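Carboxylesterase YbfK (Bacillus subtilis, PDB 4CCY) hydrolyses carboxylic esters to an alcohol and a carboxylate, as a carboxylesterase of the alpha/beta hydrolase superfamily. Local coordinates at residues G63-A68 / R198-G203; G90-S95 / V204-E209; E228-Q233 / S257-G262. One frame throughout, in Å; residues are numbered along the deposited sequence.

Interactions 1 and 2 are neighbours, their centres about 9 Å apart, and both hold helix 194-205 and its end against the loops that follow strands 56-60 and 82-86. They meet directly: Lys92 NZ of interaction 2 lies 2.8 Å from Gly203 O of interaction 1, and Asp91 OD2 lies 2.8 Å from Leu64 N, both probable hydrogen bonds. Interaction 1 comes closest to the presumed charge relay system, with the Phe65 side chain about 6 Å from that of His273 and about 7 Å from that of Ser129. Interaction 3 lies on the opposite side of the chain's centre, its own centre about 32 Å from interaction 1 and 34 Å from interaction 2.

Interaction 1: residues G63-A68 / R198-G203; sequences GLFSSA and RQIVAG
Phe65 and Ile200 make the apolar heart of this contact. The methyl CD1 of Ile200 sits almost exactly over the centre of the Phe65 ring, 3.5 Å from the centroid and 5° off the normal, a CH-pi contact that suits a slim aliphatic tip on a flat aromatic. Beside it, the polar half turns on Ser66 and Gln199: Gln199 NE2 donates to Ser66 OG over 2.8 Å, with Ser66 OG tilted 18° out of the Gln199 amide plane. With CG anti to the backbone N (chi1 180°) and an extended chain beyond, Gln199 spans from the helix to the loop. Water 1 bridges the same NE2 to Leu64 O, 2.7 Å from the carbonyl oxygen. Helix 194-205 belongs to the insertion between strands 146-152 and 236-241 where alpha/beta hydrolases carry their cap; the loop after strand 56-60 is the one that commonly helps form their oxyanion hole. Ser66 OG also accepts from Ala68 N at 3.2 Å, an ST turn. An alanine in place of Ser66 would probably leave both Gln199 NE2 and Ala68 N without this acceptor. Further out, Ser24 OG bonds Gln199 OE1, fixing the amide's other end.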
ATOM      1  N   GLY A  63      -1.138   1.072   5.280  1.00 12.03           N
ATOM      2  CA  GLY A  63      -2.194   1.351   6.240  1.00 12.53           C
ATOM      3  C   GLY A  63      -2.060   2.714   6.885  1.00 12.81           C
ATOM      4  O   GLY A  63      -0.966   3.111   7.298  1.00 13.25           O
ATOM      5  N   LEU A  64      -3.186   3.427   6.958  1.00 12.92           N
ATOM      6  CA  LEU A  64      -3.285   4.763   7.590  1.00 13.42           C
ATOM      7  C   LEU A  64      -2.770   5.946   6.750  1.00 13.37           C
ATOM      8  O   LEU A  64      -3.089   7.101   7.055  1.00 13.91           O
ATOM      9  CB  LEU A  64      -2.641   4.789   8.998  1.00 14.11           C
ATOM     10  CG  LEU A  64      -3.087   3.758  10.055  1.00 14.84           C
ATOM     11  CD1 LEU A  64      -2.301   3.960  11.343  1.00 15.72           C
ATOM     12  CD2 LEU A  64      -4.590   3.808  10.325  1.00 14.59           C
ATOM     13  N   PHE A  65      -1.997   5.665   5.699  1.00 13.15           N
ATOM     14  CA  PHE A  65      -1.311   6.711   4.916  1.00 13.08           C
ATOM     15  C   PHE A  65      -2.121   7.322   3.784  1.00 12.69           C
ATOM     16  O   PHE A  65      -1.898   8.483   3.434  1.00 13.09           O
ATOM     17  CB  PHE A  65       0.007   6.191   4.341  1.00 13.25           C
ATOM     18  CG  PHE A  65       1.153   6.190   5.329  1.00 14.10           C
ATOM     19  CD1 PHE A  65       1.133   5.361   6.430  1.00 14.63           C
ATOM     20  CD2 PHE A  65       2.251   7.013   5.137  1.00 14.65           C
ATOM     21  CE1 PHE A  65       2.178   5.341   7.335  1.00 15.72           C
ATOM     22  CE2 PHE A  65       3.315   6.992   6.027  1.00 15.41           C
ATOM     23  CZ  PHE A  65       3.276   6.163   7.131  1.00 15.76           C
ATOM     24  N   SER A  66      -3.057   6.558   3.222  1.00 12.08           N
ATOM     25  CA  SER A  66      -3.833   6.979   2.031  1.00 11.77           C
ATOM     26  C   SER A  66      -2.926   7.169   0.813  1.00 11.47           C
ATOM     27  O   SER A  66      -1.701   7.113   0.928  1.00 11.29           O
ATOM     28  CB  SER A  66      -4.582   8.290   2.287  1.00 12.26           C
ATOM     29  OG  SER A  66      -3.681   9.381   2.159  1.00 12.30           O
ATOM     30  N   SER A  67      -3.538   7.437  -0.338  1.00 11.46           N
ATOM     31  CA  SER A  67      -2.806   7.696  -1.590  1.00 11.62           C
ATOM     32  C   SER A  67      -1.880   8.917  -1.565  1.00 11.89           C
ATOM     33  O   SER A  67      -0.996   9.046  -2.423  1.00 11.72           O
ATOM     34  CB  SER A  67      -3.785   7.809  -2.762  1.00 11.77           C
ATOM     35  OG  SER A  67      -4.286   6.524  -3.080  1.00 11.83           O
ATOM     36  N   ALA A  68      -2.087   9.798  -0.585  1.00 12.29           N
ATOM     37  CA  ALA A  68      -1.245  10.992  -0.401  1.00 12.84           C
ATOM     38  C   ALA A  68       0.261  10.670  -0.278  1.00 12.81           C
ATOM     39  O   ALA A  68       1.106  11.472  -0.680  1.00 13.04           O
ATOM     40  CB  ALA A  68      -1.714  11.801   0.811  1.00 13.18           C
ATOM     41  N   ARG A 198       0.436  15.018  10.240  1.00 19.08           N
ATOM     42  CA  ARG A 198      -0.831  15.569  10.687  1.00 19.94           C
ATOM     43  C   ARG A 198      -2.026  14.727  10.226  1.00 18.81           C
ATOM     44  O   ARG A 198      -2.925  14.429  11.018  1.00 18.61           O
ATOM     45  CB  ARG A 198      -0.964  17.021  10.215  1.00 21.76           C
ATOM     46  CG  ARG A 198      -2.353  17.597  10.395  1.00 24.12           C
ATOM     47  CD  ARG A 198      -2.541  18.083  11.820  1.00 26.34           C
ATOM     48  NE  ARG A 198      -3.954  18.155  12.191  1.00 28.22           N
ATOM     49  CZ  ARG A 198      -4.587  17.221  12.895  1.00 28.61           C
ATOM     50  NH1 ARG A 198      -3.935  16.135  13.300  1.00 28.13           N
ATOM     51  NH2 ARG A 198      -5.872  17.376  13.199  1.00 29.43           N
ATOM     52  N   GLN A 199      -2.011  14.339   8.949  1.00 17.90           N
ATOM     53  CA  GLN A 199      -3.103  13.592   8.342  1.00 17.25           C
ATOM     54  C   GLN A 199      -3.313  12.240   9.016  1.00 16.60           C
ATOM     55  O   GLN A 199      -4.440  11.880   9.357  1.00 16.80           O
ATOM     56  CB  GLN A 199      -2.873  13.406   6.839  1.00 16.81           C
ATOM     57  CG  GLN A 199      -3.993  12.623   6.174  1.00 16.73           C
ATOM     58  CD  GLN A 199      -3.723  12.266   4.727  1.00 16.78           C
ATOM     59  OE1 GLN A 199      -3.023  12.979   4.020  1.00 17.91           O
ATOM     60  NE2 GLN A 199      -4.306  11.170   4.274  1.00 16.35           N
ATOM     61  N   ILE A 200      -2.224  11.503   9.204  1.00 15.84           N
ATOM     62  CA  ILE A 200      -2.271  10.196   9.846  1.00 15.65           C
ATOM     63  C   ILE A 200      -2.809  10.287  11.284  1.00 16.00           C
ATOM     64  O   ILE A 200      -3.635   9.460  11.693  1.00 15.91           O
ATOM     65  CB  ILE A 200      -0.886   9.502   9.804  1.00 15.48           C
ATOM     66  CG1 ILE A 200      -0.503   9.205   8.353  1.00 15.18           C
ATOM     67  CG2 ILE A 200      -0.883   8.229  10.644  1.00 15.68           C
ATOM     68  CD1 ILE A 200       0.944   8.813   8.186  1.00 15.42           C
ATOM     69  N   VAL A 201      -2.345  11.289  12.035  1.00 16.55           N
ATOM     70  CA  VAL A 201      -2.831  11.543  13.398  1.00 17.35           C
ATOM     71  C   VAL A 201      -4.329  11.830  13.385  1.00 17.82           C
ATOM     72  O   VAL A 201      -5.079  11.228  14.146  1.00 18.34           O
ATOM     73  CB  VAL A 201      -2.039  12.674  14.096  1.00 18.18           C
ATOM     74  CG1 VAL A 201      -2.688  13.091  15.418  1.00 19.25           C
ATOM     75  CG2 VAL A 201      -0.608  12.231  14.347  1.00 17.98           C
ATOM     76  N   ALA A 202      -4.759  12.710  12.482  1.00 18.34           N
ATOM     77  CA  ALA A 202      -6.173  13.088  12.354  1.00 19.03           C
ATOM     78  C   ALA A 202      -7.024  11.910  11.877  1.00 18.77           C
ATOM     79  O   ALA A 202      -8.199  11.797  12.229  1.00 19.79           O
ATOM     80  CB  ALA A 202      -6.330  14.290  11.424  1.00 19.38           C
ATOM     81  N   GLY A 203      -6.421  11.035  11.076  1.00 18.09           N
ATOM     82  CA  GLY A 203      -7.071   9.807  10.628  1.00 17.15           C
ATOM     83  C   GLY A 203      -7.432   8.920  11.801  1.00 17.43           C
ATOM     84  O   GLY A 203      -8.557   8.434  11.895  1.00 17.27           O
TER
HETATM   85  O   HOH W   1      -4.792   8.873   5.918  1.00 12.45           O
HETATM   86  O   HOH W   2      -4.982   7.820   9.176  1.00 20.34           O

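Interaction 2: residues G90-S95 / V204-E209; sequences GDKNKS and VEWQDE
Lys92 reaches across to Trp206 and supplies the hydrogen bonding of the contact. Its NZ donates to Trp206 O at 2.8 Å, nearly along the C=O axis, with a C=O...N angle of 166°. The same ammonium donates to Gly203 O in the last turn of helix 194-205 and to water 3, 2.9 Å from NZ. A long, flexible lysine suits this task: the chain bends at chi2 and again at chi4 (63°), the latter swinging NZ toward the carbonyl.

The methylene chain makes the van der Waals contacts. Lys92 CD lies 4.0 Å from Trp206 CE3, approaching the indole obliquely, while CE passes 3.8 Å from Asp208 O. Within its own segment Asp208 puts CB over one face of the indole, 3.7 Å above the plane and offset toward the rim. Ser13 and Tyr18 also touch the ring, so the broad indole can meet helix 12-24, Lys92 and Asp208 at once.

Turn-forming bonds shape the loop that presents Lys92. Asn93 OD1 accepts from Ser95 N at 2.9 Å, an Asx turn, and its ND2 is bonded to Ile88 O. Asn93 O lies at the edge of the indole and accepts from Arg211 NH1.

Asp208 OD2 stays 7.0 Å from Lys92 NZ, so the ammonium is held by neutral oxygens rather than by a carboxylate in contact. Of these, Gly203 O lies in the helix's last turn and Trp206 O just beyond it; the partial negative charge of a helix C-terminus would probably favour a positive group here.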
ATOM      1  N   GLY A  90     -12.017   0.746   3.598  1.00 12.23           N
ATOM      2  CA  GLY A  90     -11.982   0.205   4.961  1.00 13.16           C
ATOM      3  C   GLY A  90     -10.810   0.708   5.789  1.00 13.53           C
ATOM      4  O   GLY A  90     -10.626   0.306   6.944  1.00 14.18           O
ATOM      5  N   ASP A  91     -10.026   1.606   5.206  1.00 13.18           N
ATOM      6  CA  ASP A  91      -8.945   2.283   5.919  1.00 13.46           C
ATOM      7  C   ASP A  91      -9.247   3.796   5.951  1.00 13.80           C
ATOM      8  O   ASP A  91     -10.199   4.265   5.304  1.00 13.77           O
ATOM      9  CB  ASP A  91      -7.606   1.960   5.240  1.00 12.99           C
ATOM     10  CG  ASP A  91      -6.389   2.513   5.988  1.00 13.47           C
ATOM     11  OD1 ASP A  91      -6.472   2.773   7.208  1.00 14.15           O
ATOM     12  OD2 ASP A  91      -5.335   2.696   5.336  1.00 12.97           O
ATOM     13  N   LYS A  92      -8.456   4.552   6.703  1.00 13.99           N
ATOM     14  CA  LYS A  92      -8.708   5.987   6.867  1.00 14.27           C
ATOM     15  C   LYS A  92      -8.237   6.776   5.639  1.00 13.91           C
ATOM     16  O   LYS A  92      -7.041   7.054   5.465  1.00 13.43           O
ATOM     17  CB  LYS A  92      -8.086   6.515   8.159  1.00 15.03           C
ATOM     18  CG  LYS A  92      -8.649   5.873   9.414  1.00 15.61           C
ATOM     19  CD  LYS A  92      -9.998   6.463   9.797  1.00 16.18           C
ATOM     20  CE  LYS A  92     -10.545   5.755  11.025  1.00 17.05           C
ATOM     21  NZ  LYS A  92      -9.687   5.922  12.233  1.00 17.89           N
ATOM     22  N   ASN A  93      -9.211   7.113   4.790  1.00 13.61           N
ATOM     23  CA  ASN A  93      -8.974   7.759   3.507  1.00 13.47           C
ATOM     24  C   ASN A  93     -10.341   8.083   2.898  1.00 13.84           C
ATOM     25  O   ASN A  93     -11.352   8.054   3.615  1.00 14.27           O
ATOM     26  CB  ASN A  93      -8.103   6.868   2.586  1.00 12.50           C
ATOM     27  CG  ASN A  93      -8.732   5.508   2.308  1.00 12.04           C
ATOM     28  OD1 ASN A  93      -9.898   5.415   1.904  1.00 11.93           O
ATOM     29  ND2 ASN A  93      -7.949   4.439   2.498  1.00 11.41           N
ATOM     30  N   LYS A  94     -10.385   8.380   1.605  1.00 13.72           N
ATOM     31  CA  LYS A  94     -11.612   8.902   0.984  1.00 14.76           C
ATOM     32  C   LYS A  94     -12.545   7.828   0.398  1.00 14.46           C
ATOM     33  O   LYS A  94     -13.669   8.126  -0.043  1.00 15.30           O
ATOM     34  CB  LYS A  94     -11.265   9.937  -0.093  1.00 15.91           C
ATOM     35  CG  LYS A  94     -10.670  11.231   0.445  1.00 17.59           C
ATOM     36  CD  LYS A  94     -10.789  12.347  -0.585  1.00 19.10           C
ATOM     37  CE  LYS A  94      -9.884  13.513  -0.214  1.00 20.70           C
ATOM     38  NZ  LYS A  94     -10.487  14.806  -0.640  1.00 21.92           N
ATOM     39  N   SER A  95     -12.095   6.582   0.377  1.00 13.30           N
ATOM     40  CA  SER A  95     -12.978   5.498  -0.042  1.00 13.02           C
ATOM     41  C   SER A  95     -14.093   5.301   1.000  1.00 13.40           C
ATOM     42  O   SER A  95     -13.863   5.483   2.202  1.00 13.43           O
ATOM     43  CB  SER A  95     -12.170   4.227  -0.327  1.00 12.27           C
ATOM     44  OG  SER A  95     -11.268   4.474  -1.406  1.00 11.50           O
ATOM     45  N   VAL A 204      -6.467   8.727  12.694  1.00 17.47           N
ATOM     46  CA  VAL A 204      -6.643   7.929  13.892  1.00 18.48           C
ATOM     47  C   VAL A 204      -7.628   8.594  14.877  1.00 19.96           C
ATOM     48  O   VAL A 204      -8.431   7.913  15.512  1.00 20.99           O
ATOM     49  CB  VAL A 204      -5.275   7.622  14.562  1.00 18.51           C
ATOM     50  CG1 VAL A 204      -5.457   6.756  15.797  1.00 19.33           C
ATOM     51  CG2 VAL A 204      -4.329   6.936  13.576  1.00 17.47           C
ATOM     52  N   GLU A 205      -7.575   9.921  14.992  1.00 21.04           N
ATOM     53  CA  GLU A 205      -8.529  10.660  15.837  1.00 23.04           C
ATOM     54  C   GLU A 205      -9.978  10.478  15.390  1.00 23.08           C
ATOM     55  O   GLU A 205     -10.885  10.434  16.215  1.00 23.91           O
ATOM     56  CB  GLU A 205      -8.176  12.141  15.895  1.00 24.39           C
ATOM     57  CG  GLU A 205      -6.961  12.406  16.768  1.00 26.16           C
ATOM     58  CD  GLU A 205      -6.560  13.862  16.795  1.00 28.03           C
ATOM     59  OE1 GLU A 205      -6.580  14.522  15.728  1.00 28.18           O
ATOM     60  OE2 GLU A 205      -6.216  14.346  17.892  1.00 29.98           O
ATOM     61  N   TRP A 206     -10.180  10.370  14.082  1.00 22.16           N
ATOM     62  CA  TRP A 206     -11.501  10.141  13.528  1.00 22.99           C
ATOM     63  C   TRP A 206     -11.978   8.768  13.900  1.00 23.30           C
ATOM     64  O   TRP A 206     -11.437   7.778  13.435  1.00 22.13           O
ATOM     65  CB  TRP A 206     -11.480  10.341  12.008  1.00 21.90           C
ATOM     66  CG  TRP A 206     -12.830  10.184  11.338  1.00 22.12           C
ATOM     67  CD1 TRP A 206     -14.091  10.325  11.913  1.00 23.28           C
ATOM     68  CD2 TRP A 206     -13.090   9.874   9.927  1.00 21.46           C
ATOM     69  NE1 TRP A 206     -15.081  10.114  10.983  1.00 23.54           N
ATOM     70  CE2 TRP A 206     -14.551   9.838   9.774  1.00 22.43           C
ATOM     71  CE3 TRP A 206     -12.289   9.617   8.816  1.00 20.46           C
ATOM     72  CZ2 TRP A 206     -15.155   9.568   8.554  1.00 22.59           C
ATOM     73  CZ3 TRP A 206     -12.914   9.352   7.590  1.00 20.42           C
ATOM     74  CH2 TRP A 206     -14.309   9.315   7.470  1.00 21.43           C
ATOM     75  N   GLN A 207     -12.996   8.706  14.752  1.00 26.18           N
ATOM     76  CA  GLN A 207     -13.550   7.433  15.194  1.00 28.09           C
ATOM     77  C   GLN A 207     -14.606   6.928  14.215  1.00 28.13           C
ATOM     78  O   GLN A 207     -15.775   7.297  14.304  1.00 30.30           O
ATOM     79  CB  GLN A 207     -14.131   7.552  16.614  1.00 31.74           C
ATOM     80  CG  GLN A 207     -13.087   7.863  17.684  1.00 33.94           C
ATOM     81  CD  GLN A 207     -11.877   6.937  17.623  1.00 33.94           C
ATOM     82  OE1 GLN A 207     -10.767   7.369  17.308  1.00 34.73           O
ATOM     83  NE2 GLN A 207     -12.089   5.658  17.914  1.00 34.40           N
ATOM     84  N   ASP A 208     -14.187   6.087  13.277  1.00 26.41           N
ATOM     85  CA  ASP A 208     -15.097   5.512  12.294  1.00 26.17           C
ATOM     86  C   ASP A 208     -14.749   4.033  12.116  1.00 24.65           C
ATOM     87  O   ASP A 208     -13.717   3.684  11.531  1.00 22.70           O
ATOM     88  CB  ASP A 208     -14.988   6.291  10.985  1.00 26.62           C
ATOM     89  CG  ASP A 208     -16.041   5.907   9.969  1.00 27.53           C
ATOM     90  OD1 ASP A 208     -17.158   5.517  10.351  1.00 29.79           O
ATOM     91  OD2 ASP A 208     -15.761   6.030   8.765  1.00 27.84           O
ATOM     92  N   GLU A 209     -15.604   3.163  12.640  1.00 25.37           N
ATOM     93  CA  GLU A 209     -15.264   1.735  12.700  1.00 26.03           C
ATOM     94  C   GLU A 209     -15.192   1.055  11.325  1.00 24.30           C
ATOM     95  O   GLU A 209     -14.398   0.120  11.135  1.00 23.79           O
ATOM     96  CB  GLU A 209     -16.120   0.957  13.724  1.00 28.40           C
ATOM     97  CG  GLU A 209     -17.624   1.054  13.543  1.00 31.68           C
ATOM     98  CD  GLU A 209     -18.408   0.343  14.642  1.00 34.44           C
ATOM     99  OE1 GLU A 209     -18.383   0.806  15.808  1.00 35.81           O
ATOM    100  OE2 GLU A 209     -19.062  -0.682  14.342  1.00 36.34           O
TER
HETATM  101  O   HOH W   3     -11.232   4.701  14.388  1.00 17.67           O

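Interaction 3: residues E228-Q233 / S257-G262; sequences ELKSIQ and SVLVPG
Pro261, whose puckered pyrrolidine is the one ring in this contact, lies against the flat carbonyl groups of Lys230 and Ile232; no aromatic ring takes part. The pyrrolidine touches through its CG and CD atoms: CG lies 3.6 Å from Lys230 O and CD 3.7 Å from Ile232 O. A proline, lacking an N-H, can lie against these oxygens through carbon alone.

Deeper in, branched aliphatic side chains mesh. Ile232 CD1 rests 3.7 Å from Val260 CG1 and almost as near CG2, so that its tip meets both methyls of the valine. With Val260 CG1 anti to the backbone N (chi1 -174°), that methyl also faces Ile232 CG2. Leu229 and Leu259 meet through their CD1 methyls, 4.0 Å apart, and through their CB atoms. Toward the surface, the aliphatic part of Lys230 covers Leu259: CG comes 3.9 Å from Leu259 CD2. The backbones approach closely here, and Lys230 CA makes a CA-H...O contact with Leu259 O at 3.4 Å, the angle at hydrogen being 160°. Leu139 and Leu140 of helix 130-141 pack on Ile232.

The contact thus joins two helix ends, of 226-230 and 249-259, just before the chain enters the neighbouring parallel strands 236-241 and 264-268; the latter helix forms the beta-alpha-beta crossover between those strands in the alpha/beta hydrolase fold.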
ATOM      1  N   GLU A 228       1.422 -21.501  -1.419  1.00 16.95           N
ATOM      2  CA  GLU A 228       0.941 -20.354  -2.187  1.00 16.65           C
ATOM      3  C   GLU A 228       2.080 -19.637  -2.895  1.00 16.03           C
ATOM      4  O   GLU A 228       1.964 -19.330  -4.069  1.00 15.83           O
ATOM      5  CB  GLU A 228       0.155 -19.377  -1.318  1.00 16.65           C
ATOM      6  CG  GLU A 228      -1.152 -19.954  -0.797  1.00 17.37           C
ATOM      7  CD  GLU A 228      -1.732 -19.158   0.352  1.00 17.43           C
ATOM      8  OE1 GLU A 228      -1.034 -18.920   1.374  1.00 17.37           O
ATOM      9  OE2 GLU A 228      -2.902 -18.761   0.222  1.00 18.00           O
ATOM     10  N   LEU A 229       3.182 -19.408  -2.182  1.00 15.74           N
ATOM     11  CA  LEU A 229       4.302 -18.626  -2.716  1.00 15.51           C
ATOM     12  C   LEU A 229       4.991 -19.313  -3.901  1.00 16.33           C
ATOM     13  O   LEU A 229       5.372 -18.649  -4.872  1.00 16.17           O
ATOM     14  CB  LEU A 229       5.313 -18.305  -1.611  1.00 15.36           C
ATOM     15  CG  LEU A 229       4.880 -17.314  -0.504  1.00 14.82           C
ATOM     16  CD1 LEU A 229       6.053 -17.026   0.415  1.00 14.63           C
ATOM     17  CD2 LEU A 229       4.351 -16.005  -1.069  1.00 14.06           C
ATOM     18  N   LYS A 230       5.133 -20.638  -3.825  1.00 16.97           N
ATOM     19  CA  LYS A 230       5.729 -21.409  -4.918  1.00 18.17           C
ATOM     20  C   LYS A 230       4.890 -21.349  -6.194  1.00 18.33           C
ATOM     21  O   LYS A 230       5.418 -21.578  -7.281  1.00 18.88           O
ATOM     22  CB  LYS A 230       5.936 -22.870  -4.513  1.00 19.27           C
ATOM     23  CG  LYS A 230       7.023 -23.099  -3.474  1.00 19.88           C
ATOM     24  CD  LYS A 230       6.756 -24.365  -2.658  1.00 21.04           C
ATOM     25  CE  LYS A 230       7.260 -25.605  -3.360  1.00 22.66           C
ATOM     26  NZ  LYS A 230       7.080 -26.834  -2.529  1.00 24.23           N
ATOM     27  N   SER A 231       3.596 -21.028  -6.055  1.00 17.96           N
ATOM     28  CA  SER A 231       2.654 -21.006  -7.184  1.00 18.24           C
ATOM     29  C   SER A 231       2.592 -19.677  -7.933  1.00 17.93           C
ATOM     30  O   SER A 231       1.916 -19.581  -8.950  1.00 18.22           O
ATOM     31  CB  SER A 231       1.246 -21.376  -6.718  1.00 18.37           C
ATOM     32  OG  SER A 231       0.613 -20.278  -6.073  1.00 17.97           O
ATOM     33  N   ILE A 232       3.289 -18.654  -7.437  1.00 17.40           N
ATOM     34  CA  ILE A 232       3.308 -17.339  -8.096  1.00 17.04           C
ATOM     35  C   ILE A 232       3.864 -17.449  -9.522  1.00 17.78           C
ATOM     36  O   ILE A 232       4.940 -18.018  -9.738  1.00 17.92           O
ATOM     37  CB  ILE A 232       4.115 -16.299  -7.275  1.00 16.35           C
ATOM     38  CG1 ILE A 232       3.378 -15.981  -5.967  1.00 15.72           C
ATOM     39  CG2 ILE A 232       4.401 -15.040  -8.101  1.00 15.62           C
ATOM     40  CD1 ILE A 232       4.220 -15.285  -4.921  1.00 15.45           C
ATOM     41  N   GLN A 233       3.112 -16.898 -10.474  1.00 18.12           N
ATOM     42  CA  GLN A 233       3.408 -16.987 -11.898  1.00 19.12           C
ATOM     43  C   GLN A 233       3.563 -15.621 -12.583  1.00 18.76           C
ATOM     44  O   GLN A 233       3.407 -15.537 -13.807  1.00 19.44           O
ATOM     45  CB  GLN A 233       2.312 -17.816 -12.620  1.00 20.61           C
ATOM     46  CG  GLN A 233       0.888 -17.265 -12.490  1.00 21.00           C
ATOM     47  CD  GLN A 233      -0.161 -18.075 -13.244  1.00 22.58           C
ATOM     48  OE1 GLN A 233      -0.545 -19.162 -12.816  1.00 23.70           O
ATOM     49  NE2 GLN A 233      -0.657 -17.529 -14.364  1.00 23.12           N
ATOM     50  N   SER A 257      12.933 -15.323  -1.475  1.00 17.41           N
ATOM     51  CA  SER A 257      13.951 -15.663  -2.461  1.00 17.95           C
ATOM     52  C   SER A 257      13.942 -17.147  -2.799  1.00 18.63           C
ATOM     53  O   SER A 257      14.115 -17.511  -3.952  1.00 19.27           O
ATOM     54  CB  SER A 257      15.339 -15.245  -1.975  1.00 18.51           C
ATOM     55  OG  SER A 257      15.439 -13.836  -1.942  1.00 17.65           O
ATOM     56  N   VAL A 258      13.717 -17.988  -1.797  1.00 18.90           N
ATOM     57  CA  VAL A 258      13.722 -19.438  -1.991  1.00 19.66           C
ATOM     58  C   VAL A 258      12.456 -19.907  -2.716  1.00 19.14           C
ATOM     59  O   VAL A 258      12.530 -20.747  -3.615  1.00 19.34           O
ATOM     60  CB  VAL A 258      13.882 -20.210  -0.653  1.00 20.32           C
ATOM     61  CG1 VAL A 258      13.723 -21.716  -0.862  1.00 21.35           C
ATOM     62  CG2 VAL A 258      15.242 -19.933  -0.030  1.00 21.06           C
ATOM     63  N   LEU A 259      11.306 -19.358  -2.329  1.00 18.07           N
ATOM     64  CA  LEU A 259      10.017 -19.902  -2.750  1.00 17.89           C
ATOM     65  C   LEU A 259       9.436 -19.333  -4.045  1.00 17.44           C
ATOM     66  O   LEU A 259       8.849 -20.072  -4.823  1.00 18.23           O
ATOM     67  CB  LEU A 259       8.987 -19.795  -1.609  1.00 17.59           C
ATOM     68  CG  LEU A 259       9.345 -20.564  -0.327  1.00 18.27           C
ATOM     69  CD1 LEU A 259       8.415 -20.179   0.805  1.00 17.78           C
ATOM     70  CD2 LEU A 259       9.348 -22.080  -0.544  1.00 19.39           C
ATOM     71  N   VAL A 260       9.592 -18.030  -4.279  1.00 16.60           N
ATOM     72  CA  VAL A 260       8.913 -17.367  -5.393  1.00 15.89           C
ATOM     73  C   VAL A 260       9.748 -17.417  -6.682  1.00 16.50           C
ATOM     74  O   VAL A 260      10.807 -16.803  -6.739  1.00 16.38           O
ATOM     75  CB  VAL A 260       8.577 -15.892  -5.048  1.00 15.06           C
ATOM     76  CG1 VAL A 260       7.758 -15.254  -6.147  1.00 14.52           C
ATOM     77  CG2 VAL A 260       7.837 -15.784  -3.713  1.00 14.65           C
ATOM     78  N   PRO A 261       9.254 -18.120  -7.729  1.00 17.24           N
ATOM     79  CA  PRO A 261       9.973 -18.253  -9.007  1.00 18.07           C
ATOM     80  C   PRO A 261      10.286 -16.917  -9.708  1.00 17.84           C
ATOM     81  O   PRO A 261       9.388 -16.120  -9.983  1.00 17.56           O
ATOM     82  CB  PRO A 261       9.011 -19.083  -9.874  1.00 18.53           C
ATOM     83  CG  PRO A 261       8.146 -19.803  -8.903  1.00 18.40           C
ATOM     84  CD  PRO A 261       7.959 -18.835  -7.768  1.00 17.41           C
ATOM     85  N   GLY A 262      11.564 -16.687  -9.988  1.00 18.32           N
ATOM     86  CA  GLY A 262      12.008 -15.498 -10.713  1.00 17.60           C
ATOM     87  C   GLY A 262      11.931 -14.194  -9.942  1.00 16.66           C
ATOM     88  O   GLY A 262      12.043 -13.128 -10.537  1.00 16.33           O
TER